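Local coordinates for protein hypoxanthine-guanine phosphoribosyltransferase (Thermus thermophilus, PDB 3ACD) that probably catalyses the magnesium-dependent, reversible transfer of a phosphoribosyl group between diphosphate and hypoxanthine or guanine, salvaging these bases as IMP and GMP, at residues A[4-8]-A[169-174]; A[39-43]-A[89-93]; A[133-137]-A[150-154]. All coordinates share one frame; numbering follows the deposited sequence.

Overall arrangement
From its N terminus the chain first runs through 4-8, which pairs with 169-174 near the other end; contact 1 closes last, round a loop of 160 residues that contains both other contacts. Contact 2 is the first to close, fastening strand 40-45 of the parallel sheet to the loop 89-93 that precedes strand 97-102. Contact 3 follows in series, joining the loop after strand 132-133 to the end of strand 146-150 and the following loop, beside the bound IMP. Contacts 2 and 3 lie on opposite sides of the chain's centre, their centres about 28 Å apart. Contact 1 comes within about 6 Å of contact 3 between nearest atoms; contacts 1 and 2 both reach the second subunit.

Contact 1 (A[4-8]-A[169-174]); sequences MFTPG and NLPFIT
Phe5 and Pro171 form the apolar centre of this contact, a CH-pi arrangement in which the proline CD sits almost squarely over the aromatic face: Pro171 CD lies 3.5 Å from the centroid of the Phe5 ring, only 13° off its normal. Here the N-terminal tail before helix 16-33 meets the C-terminal part of the chain, beside the small two-stranded antiparallel sheet 156-157/174-175 of a type I phosphoribosyltransferase, a place consistent with the hood of that fold; strand 156-157 carries the IMP-binding Val156. Further round the Phe5 ring, Leu170 reaches in with one methyl, its CD1 3.9 Å from Phe5 CD1. Phe172 comes from the other end of the Phe5 side chain, with its CE2 3.7 Å from Phe5 CB. The Phe172 ring lies between its own backbone N and carbonyl carbon, which turns it toward the tail. There the ring's CZ meets Pro7 CG at 3.9 Å, the two side chains crossing at about a right angle.

Toward the polar margin, the Asn169 amide stands 76° from the Phe5 ring plane and brings ND2 to the ring edge, 3.7 Å from Phe5 CE1. That nitrogen is already engaged: it donates to the backbone oxygens of Ile59 and Leu61 of the second subunit. Arg57 of that subunit packs on both Phe5 and Pro171, so the aromatic-proline pair borders the dimer interface.

At the far end, Thr174 OG1 is anti to the backbone N and faces the tail, where it also bonds Gln13 OE1. Two polar partners therefore grip one buried hydroxyl. Segment 4-8 contributes one backbone bond: Gly8 N donates to Thr174 OG1 over 2.7 Å, with an angle of 150° at the hydrogen.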
ATOM      1  N   MET A   4       6.131  -8.298 -18.707  1.00 40.47           N
ATOM      2  CA  MET A   4       5.056  -8.847 -19.580  1.00 37.54           C
ATOM      3  C   MET A   4       3.709  -8.196 -19.296  1.00 33.39           C
ATOM      4  O   MET A   4       2.663  -8.771 -19.598  1.00 32.87           O
ATOM      5  CB  MET A   4       4.933 -10.362 -19.386  1.00 40.98           C
ATOM      6  CG  MET A   4       6.169 -11.159 -19.770  1.00 45.30           C
ATOM      7  SD  MET A   4       7.598 -10.798 -18.736  1.00 51.29           S
ATOM      8  CE  MET A   4       8.525  -9.693 -19.803  1.00 49.63           C
ATOM      9  N   PHE A   5       3.727  -7.000 -18.714  1.00 30.17           N
ATOM     10  CA  PHE A   5       2.481  -6.298 -18.412  1.00 25.74           C
ATOM     11  C   PHE A   5       1.779  -5.959 -19.722  1.00 25.83           C
ATOM     12  O   PHE A   5       2.288  -5.180 -20.522  1.00 24.92           O
ATOM     13  CB  PHE A   5       2.761  -5.013 -17.622  1.00 23.70           C
ATOM     14  CG  PHE A   5       3.370  -5.252 -16.263  1.00 20.65           C
ATOM     15  CD1 PHE A   5       2.732  -6.066 -15.334  1.00 19.44           C
ATOM     16  CD2 PHE A   5       4.579  -4.658 -15.915  1.00 20.25           C
ATOM     17  CE1 PHE A   5       3.287  -6.289 -14.072  1.00 19.58           C
ATOM     18  CE2 PHE A   5       5.145  -4.873 -14.657  1.00 20.56           C
ATOM     19  CZ  PHE A   5       4.496  -5.692 -13.733  1.00 20.66           C
ATOM     20  N   THR A   6       0.610  -6.553 -19.938  1.00 24.85           N
ATOM     21  CA  THR A   6      -0.148  -6.318 -21.164  1.00 26.46           C
ATOM     22  C   THR A   6      -1.535  -5.741 -20.896  1.00 24.56           C
ATOM     23  O   THR A   6      -2.267  -6.227 -20.036  1.00 23.82           O
ATOM     24  CB  THR A   6      -0.308  -7.624 -21.976  1.00 28.84           C
ATOM     25  OG1 THR A   6      -1.106  -7.369 -23.139  1.00 32.60           O
ATOM     26  CG2 THR A   6      -0.980  -8.697 -21.137  1.00 31.39           C
ATOM     27  N   PRO A   7      -1.908  -4.688 -21.636  1.00 23.03           N
ATOM     28  CA  PRO A   7      -3.212  -4.031 -21.489  1.00 22.95           C
ATOM     29  C   PRO A   7      -4.361  -4.904 -21.988  1.00 22.29           C
ATOM     30  O   PRO A   7      -4.180  -5.735 -22.882  1.00 20.51           O
ATOM     31  CB  PRO A   7      -3.064  -2.768 -22.338  1.00 23.91           C
ATOM     32  CG  PRO A   7      -1.584  -2.521 -22.350  1.00 26.20           C
ATOM     33  CD  PRO A   7      -1.035  -3.905 -22.525  1.00 24.05           C
ATOM     34  N   GLY A   8      -5.537  -4.717 -21.398  1.00 21.80           N
ATOM     35  CA  GLY A   8      -6.703  -5.464 -21.830  1.00 21.56           C
ATOM     36  C   GLY A   8      -7.228  -4.739 -23.054  1.00 21.22           C
ATOM     37  O   GLY A   8      -6.653  -3.725 -23.451  1.00 21.34           O
ATOM     38  N   ASN A 169      -1.046  -5.831  -9.777  1.00 12.90           N
ATOM     39  CA  ASN A 169       0.339  -5.424  -9.990  1.00 13.28           C
ATOM     40  C   ASN A 169       0.670  -4.688 -11.290  1.00 13.76           C
ATOM     41  O   ASN A 169       1.803  -4.255 -11.478  1.00 13.92           O
ATOM     42  CB  ASN A 169       1.268  -6.640  -9.817  1.00 13.28           C
ATOM     43  CG  ASN A 169       0.937  -7.782 -10.768  1.00 14.63           C
ATOM     44  OD1 ASN A 169      -0.229  -8.100 -11.000  1.00 15.39           O
ATOM     45  ND2 ASN A 169       1.970  -8.420 -11.300  1.00 13.51           N
ATOM     46  N   LEU A 170      -0.304  -4.539 -12.182  1.00 13.65           N
ATOM     47  CA  LEU A 170      -0.059  -3.805 -13.424  1.00 15.26           C
ATOM     48  C   LEU A 170       0.228  -2.354 -13.035  1.00 15.07           C
ATOM     49  O   LEU A 170      -0.498  -1.763 -12.235  1.00 14.09           O
ATOM     50  CB  LEU A 170      -1.285  -3.875 -14.347  1.00 15.20           C
ATOM     51  CG  LEU A 170      -1.378  -5.040 -15.343  1.00 18.86           C
ATOM     52  CD1 LEU A 170      -1.079  -6.363 -14.663  1.00 19.11           C
ATOM     53  CD2 LEU A 170      -2.770  -5.050 -15.970  1.00 19.85           C
ATOM     54  N   PRO A 171       1.301  -1.763 -13.584  1.00 15.89           N
ATOM     55  CA  PRO A 171       1.639  -0.375 -13.252  1.00 16.35           C
ATOM     56  C   PRO A 171       0.720   0.669 -13.883  1.00 16.06           C
ATOM     57  O   PRO A 171       0.825   1.864 -13.592  1.00 15.56           O
ATOM     58  CB  PRO A 171       3.086  -0.253 -13.727  1.00 17.86           C
ATOM     59  CG  PRO A 171       3.120  -1.168 -14.911  1.00 20.06           C
ATOM     60  CD  PRO A 171       2.341  -2.374 -14.433  1.00 18.38           C
ATOM     61  N   PHE A 172      -0.188   0.212 -14.736  1.00 16.47           N
ATOM     62  CA  PHE A 172      -1.118   1.106 -15.412  1.00 16.34           C
ATOM     63  C   PHE A 172      -2.562   0.667 -15.206  1.00 16.01           C
ATOM     64  O   PHE A 172      -2.829  -0.412 -14.675  1.00 15.72           O
ATOM     65  CB  PHE A 172      -0.796   1.141 -16.911  1.00 17.37           C
ATOM     66  CG  PHE A 172      -0.681  -0.225 -17.535  1.00 18.60           C
ATOM     67  CD1 PHE A 172      -1.815  -0.999 -17.773  1.00 19.52           C
ATOM     68  CD2 PHE A 172       0.568  -0.756 -17.844  1.00 19.75           C
ATOM     69  CE1 PHE A 172      -1.705  -2.285 -18.308  1.00 18.85           C
ATOM     70  CE2 PHE A 172       0.690  -2.041 -18.378  1.00 19.68           C
ATOM     71  CZ  PHE A 172      -0.449  -2.807 -18.609  1.00 18.52           C
ATOM     72  N   ILE A 173      -3.491   1.522 -15.616  1.00 15.00           N
ATOM     73  CA  ILE A 173      -4.907   1.211 -15.510  1.00 15.99           C
ATOM     74  C   ILE A 173      -5.363   0.753 -16.889  1.00 16.66           C
ATOM     75  O   ILE A 173      -5.080   1.409 -17.893  1.00 16.80           O
ATOM     76  CB  ILE A 173      -5.743   2.457 -15.091  1.00 16.36           C
ATOM     77  CG1 ILE A 173      -5.640   2.675 -13.578  1.00 16.15           C
ATOM     78  CG2 ILE A 173      -7.203   2.281 -15.505  1.00 15.33           C
ATOM     79  CD1 ILE A 173      -6.285   1.576 -12.750  1.00 16.88           C
ATOM     80  N   THR A 174      -6.048  -0.385 -16.937  1.00 16.45           N
ATOM     81  CA  THR A 174      -6.559  -0.907 -18.196  1.00 18.19           C
ATOM     82  C   THR A 174      -7.976  -1.425 -17.962  1.00 18.79           C
ATOM     83  O   THR A 174      -8.534  -1.244 -16.879  1.00 16.27           O
ATOM     84  CB  THR A 174      -5.642  -2.023 -18.760  1.00 18.15           C
ATOM     85  OG1 THR A 174      -6.135  -2.453 -20.036  1.00 20.38           O
ATOM     86  CG2 THR A 174      -5.582  -3.202 -17.820  1.00 15.55           C
TER

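Contact 2 (A[39-43]-A[89-93]); sequences PHLIC and LRLPI
Leu89 opens the loop's side of the contact by presenting CD2 to Ile42 CD1 at 4.3 Å, a loose apolar approach. Next to engage is Leu91, which meets the imidazole of His40 with its CB and one methyl; CD2 lies 3.7 Å from His40 CE1. Its backbone contributes a polar link as well: a water lying in the imidazole plane is 2.8 Å from His40 NE2 and donates to Leu91 O over 2.7 Å. The other ring nitrogen, ND1, bonds Thr64 OG1 on the neighbouring strand, so polar partners at both nitrogens fix the rotation of the ring. With chi1 at 179°, the imidazole extends from the strand toward the loop, between those partners. Ile93 completes the path: its CG2 methyl touches His40 CD2 at 3.9 Å and Ile42 CD1 at 4.1 Å, and the Ile93 side chain crosses those of His40 and Ile42 at about a right angle. Replacing His40 by an alanine would probably leave the bridging water without its strand-side partner and open a gap beside Leu91 and Ile93. Leu118 of helix 109-119 packs on Ile42, Leu89 and Ile93, extending the apolar patch. Strand 40-45 lies between 64-70 and 97-102 in the parallel sheet, and the loop and helix 109-119 together cover the face that carries His40 and Ile42, an alpha/beta layering that belongs to the Rossmann-like core of type I phosphoribosyltransferases.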
ATOM      1  N   PRO A  39      -3.248  16.128   8.357  1.00 16.56           N
ATOM      2  CA  PRO A  39      -4.302  15.201   7.952  1.00 15.18           C
ATOM      3  C   PRO A  39      -4.059  13.753   8.338  1.00 13.41           C
ATOM      4  O   PRO A  39      -2.934  13.340   8.628  1.00 12.47           O
ATOM      5  CB  PRO A  39      -4.364  15.401   6.442  1.00 15.15           C
ATOM      6  CG  PRO A  39      -2.947  15.669   6.096  1.00 18.80           C
ATOM      7  CD  PRO A  39      -2.504  16.623   7.185  1.00 15.81           C
ATOM      8  N   HIS A  40      -5.148  13.000   8.353  1.00 13.14           N
ATOM      9  CA  HIS A  40      -5.128  11.584   8.664  1.00 14.03           C
ATOM     10  C   HIS A  40      -5.728  10.908   7.441  1.00 13.34           C
ATOM     11  O   HIS A  40      -6.924  11.038   7.181  1.00 15.19           O
ATOM     12  CB  HIS A  40      -5.991  11.305   9.896  1.00 13.76           C
ATOM     13  CG  HIS A  40      -6.040   9.861  10.283  1.00 13.36           C
ATOM     14  ND1 HIS A  40      -4.912   9.135  10.595  1.00 14.54           N
ATOM     15  CD2 HIS A  40      -7.085   9.010  10.417  1.00 14.34           C
ATOM     16  CE1 HIS A  40      -5.257   7.899  10.905  1.00 13.71           C
ATOM     17  NE2 HIS A  40      -6.572   7.797  10.804  1.00 13.43           N
ATOM     18  N   LEU A  41      -4.898  10.204   6.680  1.00 13.21           N
ATOM     19  CA  LEU A  41      -5.369   9.532   5.476  1.00 13.71           C
ATOM     20  C   LEU A  41      -5.757   8.082   5.737  1.00 13.26           C
ATOM     21  O   LEU A  41      -4.973   7.301   6.272  1.00 12.00           O
ATOM     22  CB  LEU A  41      -4.303   9.589   4.376  1.00 15.90           C
ATOM     23  CG  LEU A  41      -4.052  10.946   3.711  1.00 16.70           C
ATOM     24  CD1 LEU A  41      -3.521  11.938   4.732  1.00 17.79           C
ATOM     25  CD2 LEU A  41      -3.055  10.778   2.576  1.00 20.54           C
ATOM     26  N   ILE A  42      -6.981   7.731   5.357  1.00 11.46           N
ATOM     27  CA  ILE A  42      -7.470   6.373   5.548  1.00 11.50           C
ATOM     28  C   ILE A  42      -7.577   5.659   4.206  1.00 11.91           C
ATOM     29  O   ILE A  42      -8.404   6.011   3.365  1.00 12.23           O
ATOM     30  CB  ILE A  42      -8.852   6.378   6.222  1.00 11.47           C
ATOM     31  CG1 ILE A  42      -8.755   7.089   7.576  1.00 12.42           C
ATOM     32  CG2 ILE A  42      -9.364   4.946   6.375  1.00 12.04           C
ATOM     33  CD1 ILE A  42     -10.071   7.169   8.325  1.00 16.74           C
ATOM     34  N   CYS A  43      -6.724   4.659   4.020  1.00 11.12           N
ATOM     35  CA  CYS A  43      -6.700   3.879   2.794  1.00 11.61           C
ATOM     36  C   CYS A  43      -7.736   2.761   2.823  1.00 11.42           C
ATOM     37  O   CYS A  43      -7.748   1.936   3.738  1.00 12.43           O
ATOM     38  CB  CYS A  43      -5.310   3.276   2.588  1.00 13.11           C
ATOM     39  SG  CYS A  43      -5.204   2.121   1.194  1.00 13.41           S
ATOM     40  N   LEU A  89     -10.764   0.589  12.173  1.00 45.14           N
ATOM     41  CA  LEU A  89      -9.776   1.648  12.341  1.00 41.11           C
ATOM     42  C   LEU A  89      -8.995   1.411  13.630  1.00 38.94           C
ATOM     43  O   LEU A  89      -9.539   0.883  14.600  1.00 38.70           O
ATOM     44  CB  LEU A  89     -10.471   3.013  12.415  1.00 41.12           C
ATOM     45  CG  LEU A  89     -11.231   3.550  11.194  1.00 40.35           C
ATOM     46  CD1 LEU A  89     -12.319   2.577  10.765  1.00 42.22           C
ATOM     47  CD2 LEU A  89     -11.843   4.895  11.543  1.00 39.56           C
ATOM     48  N   ARG A  90      -7.726   1.806  13.639  1.00 35.74           N
ATOM     49  CA  ARG A  90      -6.876   1.637  14.812  1.00 34.60           C
ATOM     50  C   ARG A  90      -6.543   2.967  15.481  1.00 30.23           C
ATOM     51  O   ARG A  90      -6.359   3.026  16.697  1.00 30.37           O
ATOM     52  CB  ARG A  90      -5.580   0.919  14.426  1.00 39.57           C
ATOM     53  CG  ARG A  90      -5.768  -0.537  14.042  1.00 49.19           C
ATOM     54  CD  ARG A  90      -4.469  -1.150  13.545  1.00 57.26           C
ATOM     55  NE  ARG A  90      -3.393  -1.032  14.525  1.00 64.58           N
ATOM     56  CZ  ARG A  90      -2.156  -1.483  14.338  1.00 67.14           C
ATOM     57  NH1 ARG A  90      -1.830  -2.088  13.203  1.00 68.55           N
ATOM     58  NH2 ARG A  90      -1.242  -1.329  15.287  1.00 68.87           N
ATOM     59  N   LEU A  91      -6.461   4.028  14.686  1.00 24.39           N
ATOM     60  CA  LEU A  91      -6.149   5.355  15.205  1.00 20.49           C
ATOM     61  C   LEU A  91      -7.418   6.189  15.342  1.00 18.07           C
ATOM     62  O   LEU A  91      -8.369   6.019  14.584  1.00 15.35           O
ATOM     63  CB  LEU A  91      -5.154   6.070  14.285  1.00 21.14           C
ATOM     64  CG  LEU A  91      -3.692   5.606  14.335  1.00 24.39           C
ATOM     65  CD1 LEU A  91      -3.583   4.139  13.956  1.00 25.67           C
ATOM     66  CD2 LEU A  91      -2.864   6.459  13.392  1.00 23.38           C
ATOM     67  N   PRO A  92      -7.450   7.100  16.325  1.00 17.98           N
ATOM     68  CA  PRO A  92      -8.623   7.951  16.544  1.00 17.48           C
ATOM     69  C   PRO A  92      -8.856   8.910  15.384  1.00 16.90           C
ATOM     70  O   PRO A  92      -7.902   9.400  14.779  1.00 16.94           O
ATOM     71  CB  PRO A  92      -8.273   8.705  17.829  1.00 18.43           C
ATOM     72  CG  PRO A  92      -7.314   7.783  18.532  1.00 19.86           C
ATOM     73  CD  PRO A  92      -6.454   7.296  17.392  1.00 18.22           C
ATOM     74  N   ILE A  93     -10.119   9.170  15.059  1.00 16.04           N
ATOM     75  CA  ILE A  93     -10.406  10.117  13.990  1.00 16.56           C
ATOM     76  C   ILE A  93     -11.191  11.305  14.530  1.00 16.42           C
ATOM     77  O   ILE A  93     -11.397  12.291  13.827  1.00 15.21           O
ATOM     78  CB  ILE A  93     -11.190   9.480  12.826  1.00 17.63           C
ATOM     79  CG1 ILE A  93     -12.588   9.078  13.282  1.00 19.14           C
ATOM     80  CG2 ILE A  93     -10.419   8.282  12.275  1.00 16.74           C
ATOM     81  CD1 ILE A  93     -13.489   8.676  12.129  1.00 20.12           C
TER
HETATM   82  O   HOH W   1      -8.155   5.786  11.871  1.00 16.65           O

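Contact 3 (A[133-137]-A[150-154]); sequences SKPSR and EIEDA. With IMP (inosinic acid), chain B.
Lys134 lays the middle of its side chain across Ile151, with its CG 3.5 Å from Ile151 CG1. Beyond this apolar overlap the lysine chain bends at chi3 and carries its ammonium to the purine of IMP. There Lys134 NZ donates to IMP O6 at 2.9 Å and to IMP N7 at 3.2 Å, so one nitrogen reads the two acceptors on the same side of the base. It also donates to Ala154 O at 3.3 Å, approaching from above the carbonyl plane, 47° out of it, and to a water that passes on a hydrogen bond to Asp153 OD1. Three N-H bonds thus serve four acceptors, so at least one must be shared; the bond to Ala154 O is the longest. This is the purine pocket of a type I phosphoribosyltransferase, where a lysine reads O6 and N7 as in other 6-oxopurine enzymes; Val156 O is another protein partner of IMP.

Behind the lysine, Ser133 and Glu150 form a parallel beta bridge. Ile151 N donates to Ser133 O, 2.9 Å away and nearly straight at 176°, which ties the backbones directly at the lysine's root. On the outer side Pro135 CG rests on the extended Glu150 chain, 3.7 Å from Glu150 CG.

Arg137 folds over Asp153 with its carbon chain: CG and CD lie against the carboxylate, and the guanidinium and carboxylate planes are only 13° apart. No N-H points at Asp153 OD1, which sits well out of the guanidinium plane, so between the charged groups the link is attraction at a distance, not a salt bridge. The guanidinium's salt bridge goes instead from NE to Asp106 of the IMP site. Waters fill in around Ser136, one of them accepting from Ser136 N and donating to Ile151 O at 2.8 Å.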
ATOM      1  N   SER A 133     -13.489   7.475 -11.089  1.00 13.48           N
ATOM      2  CA  SER A 133     -14.913   7.613 -10.826  1.00 13.66           C
ATOM      3  C   SER A 133     -15.694   7.366 -12.111  1.00 15.16           C
ATOM      4  O   SER A 133     -15.332   7.881 -13.172  1.00 14.91           O
ATOM      5  CB  SER A 133     -15.244   9.008 -10.292  1.00 13.75           C
ATOM      6  OG  SER A 133     -16.642   9.127 -10.054  1.00 14.08           O
ATOM      7  N   LYS A 134     -16.751   6.563 -12.002  1.00 13.55           N
ATOM      8  CA  LYS A 134     -17.628   6.229 -13.127  1.00 15.68           C
ATOM      9  C   LYS A 134     -19.001   6.809 -12.782  1.00 14.74           C
ATOM     10  O   LYS A 134     -19.921   6.080 -12.400  1.00 14.89           O
ATOM     11  CB  LYS A 134     -17.719   4.705 -13.287  1.00 17.34           C
ATOM     12  CG  LYS A 134     -16.386   4.043 -13.627  1.00 19.55           C
ATOM     13  CD  LYS A 134     -16.510   2.540 -13.855  1.00 19.83           C
ATOM     14  CE  LYS A 134     -16.868   1.796 -12.576  1.00 22.66           C
ATOM     15  NZ  LYS A 134     -16.845   0.317 -12.769  1.00 21.93           N
ATOM     16  N   PRO A 135     -19.154   8.134 -12.920  1.00 15.01           N
ATOM     17  CA  PRO A 135     -20.399   8.842 -12.616  1.00 15.45           C
ATOM     18  C   PRO A 135     -21.684   8.350 -13.279  1.00 16.59           C
ATOM     19  O   PRO A 135     -22.766   8.532 -12.722  1.00 17.25           O
ATOM     20  CB  PRO A 135     -20.063  10.295 -12.966  1.00 15.47           C
ATOM     21  CG  PRO A 135     -19.047  10.154 -14.051  1.00 15.51           C
ATOM     22  CD  PRO A 135     -18.167   9.051 -13.521  1.00 16.17           C
ATOM     23  N   SER A 136     -21.585   7.729 -14.449  1.00 16.28           N
ATOM     24  CA  SER A 136     -22.790   7.243 -15.115  1.00 17.70           C
ATOM     25  C   SER A 136     -23.400   6.084 -14.333  1.00 19.08           C
ATOM     26  O   SER A 136     -24.537   5.689 -14.579  1.00 18.59           O
ATOM     27  CB  SER A 136     -22.483   6.809 -16.557  1.00 18.65           C
ATOM     28  OG  SER A 136     -21.611   5.694 -16.612  1.00 18.25           O
ATOM     29  N   ARG A 137     -22.639   5.556 -13.375  1.00 18.43           N
ATOM     30  CA  ARG A 137     -23.087   4.437 -12.548  1.00 17.86           C
ATOM     31  C   ARG A 137     -23.546   4.875 -11.155  1.00 17.98           C
ATOM     32  O   ARG A 137     -24.071   4.069 -10.387  1.00 18.30           O
ATOM     33  CB  ARG A 137     -21.946   3.424 -12.399  1.00 16.67           C
ATOM     34  CG  ARG A 137     -21.622   2.643 -13.661  1.00 20.13           C
ATOM     35  CD  ARG A 137     -22.360   1.314 -13.669  1.00 22.58           C
ATOM     36  NE  ARG A 137     -21.919   0.470 -12.560  1.00 24.01           N
ATOM     37  CZ  ARG A 137     -22.481  -0.688 -12.227  1.00 26.82           C
ATOM     38  NH1 ARG A 137     -23.514  -1.149 -12.918  1.00 27.05           N
ATOM     39  NH2 ARG A 137     -22.011  -1.380 -11.196  1.00 25.66           N
ATOM     40  N   GLU A 150     -12.008  10.934 -14.380  1.00 14.52           N
ATOM     41  CA  GLU A 150     -13.412  10.574 -14.513  1.00 14.74           C
ATOM     42  C   GLU A 150     -13.439   9.703 -15.765  1.00 16.33           C
ATOM     43  O   GLU A 150     -12.902  10.093 -16.803  1.00 17.39           O
ATOM     44  CB  GLU A 150     -14.289  11.806 -14.714  1.00 13.91           C
ATOM     45  CG  GLU A 150     -15.745  11.459 -14.966  1.00 14.67           C
ATOM     46  CD  GLU A 150     -16.611  12.683 -15.132  1.00 14.47           C
ATOM     47  OE1 GLU A 150     -16.968  13.306 -14.109  1.00 16.04           O
ATOM     48  OE2 GLU A 150     -16.920  13.029 -16.291  1.00 16.27           O
ATOM     49  N   ILE A 151     -14.049   8.528 -15.673  1.00 14.74           N
ATOM     50  CA  ILE A 151     -14.085   7.624 -16.818  1.00 16.42           C
ATOM     51  C   ILE A 151     -15.473   7.116 -17.177  1.00 18.20           C
ATOM     52  O   ILE A 151     -16.421   7.238 -16.399  1.00 17.25           O
ATOM     53  CB  ILE A 151     -13.184   6.388 -16.579  1.00 16.27           C
ATOM     54  CG1 ILE A 151     -13.716   5.579 -15.390  1.00 18.79           C
ATOM     55  CG2 ILE A 151     -11.751   6.832 -16.311  1.00 18.04           C
ATOM     56  CD1 ILE A 151     -13.023   4.239 -15.179  1.00 18.46           C
ATOM     57  N   GLU A 152     -15.579   6.546 -18.374  1.00 20.00           N
ATOM     58  CA  GLU A 152     -16.831   5.986 -18.849  1.00 21.52           C
ATOM     59  C   GLU A 152     -17.069   4.677 -18.103  1.00 22.98           C
ATOM     60  O   GLU A 152     -16.174   4.165 -17.424  1.00 21.82           O
ATOM     61  CB  GLU A 152     -16.760   5.710 -20.354  1.00 25.12           C
ATOM     62  CG  GLU A 152     -15.692   4.702 -20.749  1.00 27.84           C
ATOM     63  CD  GLU A 152     -15.717   4.367 -22.230  1.00 31.29           C
ATOM     64  OE1 GLU A 152     -16.727   3.796 -22.696  1.00 32.71           O
ATOM     65  OE2 GLU A 152     -14.728   4.675 -22.929  1.00 31.51           O
ATOM     66  N   ASP A 153     -18.274   4.139 -18.242  1.00 21.16           N
ATOM     67  CA  ASP A 153     -18.642   2.892 -17.587  1.00 23.22           C
ATOM     68  C   ASP A 153     -17.900   1.702 -18.192  1.00 22.87           C
ATOM     69  O   ASP A 153     -18.147   1.315 -19.334  1.00 25.53           O
ATOM     70  CB  ASP A 153     -20.156   2.692 -17.697  1.00 25.51           C
ATOM     71  CG  ASP A 153     -20.627   1.398 -17.066  1.00 27.60           C
ATOM     72  OD1 ASP A 153     -19.900   0.836 -16.222  1.00 30.14           O
ATOM     73  OD2 ASP A 153     -21.743   0.953 -17.405  1.00 29.44           O
ATOM     74  N   ALA A 154     -16.982   1.132 -17.416  1.00 20.93           N
ATOM     75  CA  ALA A 154     -16.201  -0.020 -17.849  1.00 19.38           C
ATOM     76  C   ALA A 154     -15.535  -0.658 -16.634  1.00 20.14           C
ATOM     77  O   ALA A 154     -15.296   0.018 -15.632  1.00 20.77           O
ATOM     78  CB  ALA A 154     -15.135   0.415 -18.855  1.00 21.31           C
TER
HETATM   79  P   IMP B 552     -19.211   1.192  -5.275  1.00 19.55           P
HETATM   80  O1P IMP B 552     -20.212   0.734  -6.261  1.00 20.53           O
HETATM   81  O2P IMP B 552     -19.788   0.980  -3.795  1.00 19.68           O
HETATM   82  O3P IMP B 552     -18.892   2.752  -5.522  1.00 17.37           O
HETATM   83  O5' IMP B 552     -17.859   0.324  -5.487  1.00 22.60           O
HETATM   84  C5' IMP B 552     -17.045   0.027  -4.354  1.00 23.56           C
HETATM   85  C4' IMP B 552     -15.853  -0.851  -4.743  1.00 20.89           C
HETATM   86  O4' IMP B 552     -16.152  -1.638  -5.935  1.00 19.19           O
HETATM   87  C3' IMP B 552     -14.655   0.021  -5.184  1.00 20.02           C
HETATM   88  O3' IMP B 552     -13.927   0.528  -4.064  1.00 19.20           O
HETATM   89  C2' IMP B 552     -13.834  -1.005  -5.982  1.00 19.13           C
HETATM   90  O2' IMP B 552     -13.003  -1.789  -5.120  1.00 23.44           O
HETATM   91  C1' IMP B 552     -14.915  -1.880  -6.640  1.00 18.72           C
HETATM   92  N9  IMP B 552     -15.033  -1.515  -8.072  1.00 16.59           N
HETATM   93  C8  IMP B 552     -16.027  -0.773  -8.668  1.00 17.34           C
HETATM   94  N7  IMP B 552     -15.791  -0.653  -9.948  1.00 15.90           N
HETATM   95  C5  IMP B 552     -14.643  -1.296 -10.247  1.00 16.21           C
HETATM   96  C6  IMP B 552     -13.887  -1.515 -11.445  1.00 16.04           C
HETATM   97  O6  IMP B 552     -14.258  -1.054 -12.511  1.00 16.21           O
HETATM   98  N1  IMP B 552     -12.728  -2.247 -11.360  1.00 16.33           N
HETATM   99  C2  IMP B 552     -12.299  -2.767 -10.158  1.00 15.50           C
HETATM  100  N3  IMP B 552     -12.986  -2.577  -9.052  1.00 14.36           N
HETATM  101  C4  IMP B 552     -14.143  -1.859  -9.045  1.00 15.93           C
HETATM  102  O   HOH W   2     -18.987  -0.622 -14.219  1.00 33.28           O
HETATM  103  O   HOH W   3     -19.169   7.155 -16.191  1.00 20.11           O
HETATM  104  O   HOH W   4     -20.325   5.521 -19.599  1.00 29.25           O
HETATM  105  O   HOH W   5     -23.374   3.618 -16.976  1.00 37.17           O